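Local coordinates for neurogenic locus protein delta (Drosophila melanogaster, PDB 7ALK) that acts as a ligand for the Notch receptor and is required for the correct separation of neural and epidermal cell lineages, at residues A[142-147]-A[155-160]. Numbering follows the deposited sequence.
Sequences WKTNKS and EYDFRV. With NAG (2-acetamido-2-deoxy-beta-D-glucopyranose), chain D.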
loop_
_atom_site.group_PDB
_atom_site.type_symbol
_atom_site.label_atom_id
_atom_site.label_comp_id
_atom_site.label_asym_id
_atom_site.label_seq_id
_atom_site.Cartn_x
_atom_site.Cartn_y
_atom_site.Cartn_z
ATOM N N TRP A 142 1.185 -7.825 5.818
ATOM C CA TRP A 142 1.823 -8.085 4.538
ATOM C C TRP A 142 1.715 -9.562 4.186
ATOM O O TRP A 142 1.850 -10.434 5.048
ATOM C CB TRP A 142 3.296 -7.675 4.573
ATOM C CG TRP A 142 3.537 -6.209 4.757
ATOM C CD1 TRP A 142 3.732 -5.553 5.936
ATOM C CD2 TRP A 142 3.633 -5.216 3.727
ATOM N NE1 TRP A 142 3.934 -4.215 5.707
ATOM C CE2 TRP A 142 3.878 -3.982 4.358
ATOM C CE3 TRP A 142 3.531 -5.252 2.333
ATOM C CZ2 TRP A 142 4.022 -2.793 3.644
ATOM C CZ3 TRP A 142 3.674 -4.072 1.626
ATOM C CH2 TRP A 142 3.917 -2.859 2.283
ATOM N N LYS A 143 1.469 -9.839 2.910
ATOM C CA LYS A 143 1.521 -11.195 2.381
ATOM C C LYS A 143 2.828 -11.352 1.614
ATOM O O LYS A 143 3.073 -10.632 0.639
ATOM C CB LYS A 143 0.316 -11.490 1.488
ATOM C CG LYS A 143 -1.010 -11.518 2.241
ATOM C CD LYS A 143 -2.162 -11.938 1.341
ATOM C CE LYS A 143 -2.027 -13.385 0.897
ATOM N NZ LYS A 143 -3.124 -13.788 -0.028
ATOM N N THR A 144 3.668 -12.278 2.064
ATOM C CA THR A 144 5.007 -12.457 1.519
ATOM C C THR A 144 5.036 -13.667 0.596
ATOM O O THR A 144 4.498 -14.726 0.934
ATOM C CB THR A 144 6.028 -12.627 2.647
ATOM O OG1 THR A 144 6.103 -11.417 3.412
ATOM C CG2 THR A 144 7.408 -12.952 2.086
ATOM N N ASN A 145 5.662 -13.505 -0.569
ATOM C CA ASN A 145 5.879 -14.610 -1.488
ATOM C C ASN A 145 7.283 -14.512 -2.067
ATOM O O ASN A 145 8.008 -13.539 -1.846
ATOM C CB ASN A 145 4.831 -14.641 -2.608
ATOM C CG ASN A 145 4.596 -16.043 -3.133
ATOM O OD1 ASN A 145 5.328 -16.530 -3.995
ATOM N ND2 ASN A 145 3.579 -16.705 -2.602
ATOM N N LYS A 146 7.661 -15.545 -2.817
ATOM C CA LYS A 146 9.001 -15.638 -3.389
ATOM C C LYS A 146 8.910 -16.478 -4.654
ATOM O O LYS A 146 8.665 -17.686 -4.582
ATOM C CB LYS A 146 9.978 -16.247 -2.385
ATOM C CG LYS A 146 11.378 -16.490 -2.924
ATOM C CD LYS A 146 12.244 -17.172 -1.876
ATOM C CE LYS A 146 11.574 -18.433 -1.344
ATOM N NZ LYS A 146 12.328 -19.038 -0.211
ATOM N N SER A 147 9.098 -15.841 -5.807
ATOM C CA SER A 147 9.049 -16.528 -7.091
ATOM C C SER A 147 10.447 -16.986 -7.486
ATOM O O SER A 147 11.398 -16.198 -7.453
ATOM C CB SER A 147 8.466 -15.612 -8.168
ATOM O OG SER A 147 8.416 -16.267 -9.424
ATOM N N GLU A 155 11.860 -11.937 -4.080
ATOM C CA GLU A 155 11.060 -11.968 -2.864
ATOM C C GLU A 155 10.392 -10.614 -2.661
ATOM O O GLU A 155 11.018 -9.568 -2.858
ATOM C CB GLU A 155 11.926 -12.322 -1.651
ATOM C CG GLU A 155 11.141 -12.693 -0.407
ATOM C CD GLU A 155 12.030 -13.193 0.715
ATOM O OE1 GLU A 155 13.221 -13.466 0.452
ATOM O OE2 GLU A 155 11.539 -13.308 1.859
ATOM N N TYR A 156 9.120 -10.636 -2.265
ATOM C CA TYR A 156 8.332 -9.415 -2.194
ATOM C C TYR A 156 7.210 -9.581 -1.179
ATOM O O TYR A 156 6.819 -10.698 -0.829
ATOM C CB TYR A 156 7.741 -9.049 -3.562
ATOM C CG TYR A 156 6.914 -10.161 -4.172
ATOM C CD1 TYR A 156 7.515 -11.204 -4.864
ATOM C CD2 TYR A 156 5.530 -10.175 -4.039
ATOM C CE1 TYR A 156 6.764 -12.224 -5.414
ATOM C CE2 TYR A 156 4.770 -11.191 -4.587
ATOM C CZ TYR A 156 5.392 -12.213 -5.273
ATOM O OH TYR A 156 4.643 -13.227 -5.819
ATOM N N ASP A 157 6.697 -8.445 -0.713
ATOM C CA ASP A 157 5.501 -8.382 0.113
ATOM C C ASP A 157 4.464 -7.504 -0.578
ATOM O O ASP A 157 4.811 -6.552 -1.284
ATOM C CB ASP A 157 5.797 -7.818 1.512
ATOM C CG ASP A 157 6.943 -8.531 2.202
ATOM O OD1 ASP A 157 7.237 -9.688 1.838
ATOM O OD2 ASP A 157 7.550 -7.930 3.114
ATOM N N PHE A 158 3.190 -7.825 -0.370
ATOM C CA PHE A 158 2.113 -7.061 -0.987
ATOM C C PHE A 158 0.921 -7.013 -0.043
ATOM O O PHE A 158 0.657 -7.966 0.695
ATOM C CB PHE A 158 1.695 -7.654 -2.339
ATOM C CG PHE A 158 1.196 -9.072 -2.257
ATOM C CD1 PHE A 158 2.083 -10.136 -2.251
ATOM C CD2 PHE A 158 -0.162 -9.339 -2.197
ATOM C CE1 PHE A 158 1.625 -11.439 -2.178
ATOM C CE2 PHE A 158 -0.626 -10.639 -2.125
ATOM C CZ PHE A 158 0.268 -11.690 -2.115
ATOM N N ARG A 159 0.200 -5.892 -0.079
ATOM C CA ARG A 159 -0.986 -5.716 0.746
ATOM C C ARG A 159 -1.794 -4.543 0.213
ATOM O O ARG A 159 -1.323 -3.763 -0.619
ATOM C CB ARG A 159 -0.622 -5.482 2.215
ATOM C CG ARG A 159 -0.057 -4.100 2.484
ATOM C CD ARG A 159 0.244 -3.898 3.956
ATOM N NE ARG A 159 0.706 -2.543 4.230
ATOM C CZ ARG A 159 1.124 -2.120 5.415
ATOM N NH1 ARG A 159 1.148 -2.923 6.466
ATOM N NH2 ARG A 159 1.524 -0.859 5.549
ATOM N N VAL A 160 -3.025 -4.430 0.709
ATOM C CA VAL A 160 -3.894 -3.287 0.455
ATOM C C VAL A 160 -4.322 -2.719 1.799
ATOM O O VAL A 160 -4.797 -3.460 2.666
ATOM C CB VAL A 160 -5.127 -3.667 -0.384
ATOM C CG1 VAL A 160 -5.818 -2.413 -0.907
ATOM C CG2 VAL A 160 -4.741 -4.579 -1.523
HETATM C C1 NAG D . 3.271 -18.053 -2.998
HETATM C C2 NAG D . 2.287 -18.712 -2.034
HETATM C C3 NAG D . 1.447 -19.739 -2.770
HETATM C C4 NAG D . 0.552 -19.031 -3.774
HETATM C C5 NAG D . 1.374 -18.100 -4.666
HETATM C C6 NAG D . 0.991 -16.643 -4.529
HETATM C C7 NAG D . 3.232 -18.673 0.230
HETATM C C8 NAG D . 3.962 -19.451 1.284
HETATM N N2 NAG D . 2.982 -19.323 -0.912
HETATM O O3 NAG D . 0.658 -20.468 -1.837
HETATM O O4 NAG D . -0.120 -19.988 -4.584
HETATM O O5 NAG D . 2.787 -18.198 -4.395
HETATM O O6 NAG D . 1.675 -15.839 -5.478
HETATM O O7 NAG D . 2.886 -17.510 0.404
#
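Lys143 and Phe158 exchange two backbone hydrogen bonds, with Lys143 N to Phe158 O and Phe158 N to Lys143 O both at 3.0 Å. Asn145 and Tyr156 form the next such pair, closed by Asn145 N to Tyr156 O and Tyr156 N to Asn145 O, so both N-H and C=O groups of all four residues are used. In the non-hydrogen-bonded pair between them, Thr144 OG1 donates to Asp157 OD1 at 2.6 Å, meeting it from above the carboxylate plane. Asp157 OD2 is taken by a salt bridge to Arg7, and Glu155 OE2 by one to Lys9, both on strand 3-12.

Arg159 lays its guanidinium flat on the Trp142 indole, the centres 4.0 Å apart and the planes at 12°. The chain runs extended, chi2 of 178° placing CD over the six-membered ring and chi3 of -176° carrying NE on to a salt bridge with Glu5. An alanine in place of Trp142 would probably leave the guanidinium, though still tied by NE to Glu5, without its stacking partner, and Arg7 without its cation-pi partner.

On the side of the sheet facing strand 124-135, Lys143 CB makes a CH-pi contact over one face of the Phe158 ring, 3.9 Å from its centroid and offset toward the rim, while Lys143 NZ is hydrogen-bonded to Gln134 OE1. Asn145 CB packs against Tyr156 OH at 3.5 Å, and Asn145 ND2 carries the covalently attached N-acetylglucosamine through C1. Strands 143-148 and 153-161 thus make an antiparallel beta hairpin at the edge of a sheet in the C2-like domain of this Notch ligand, with strand 153-161 also pairing with strand 3-12.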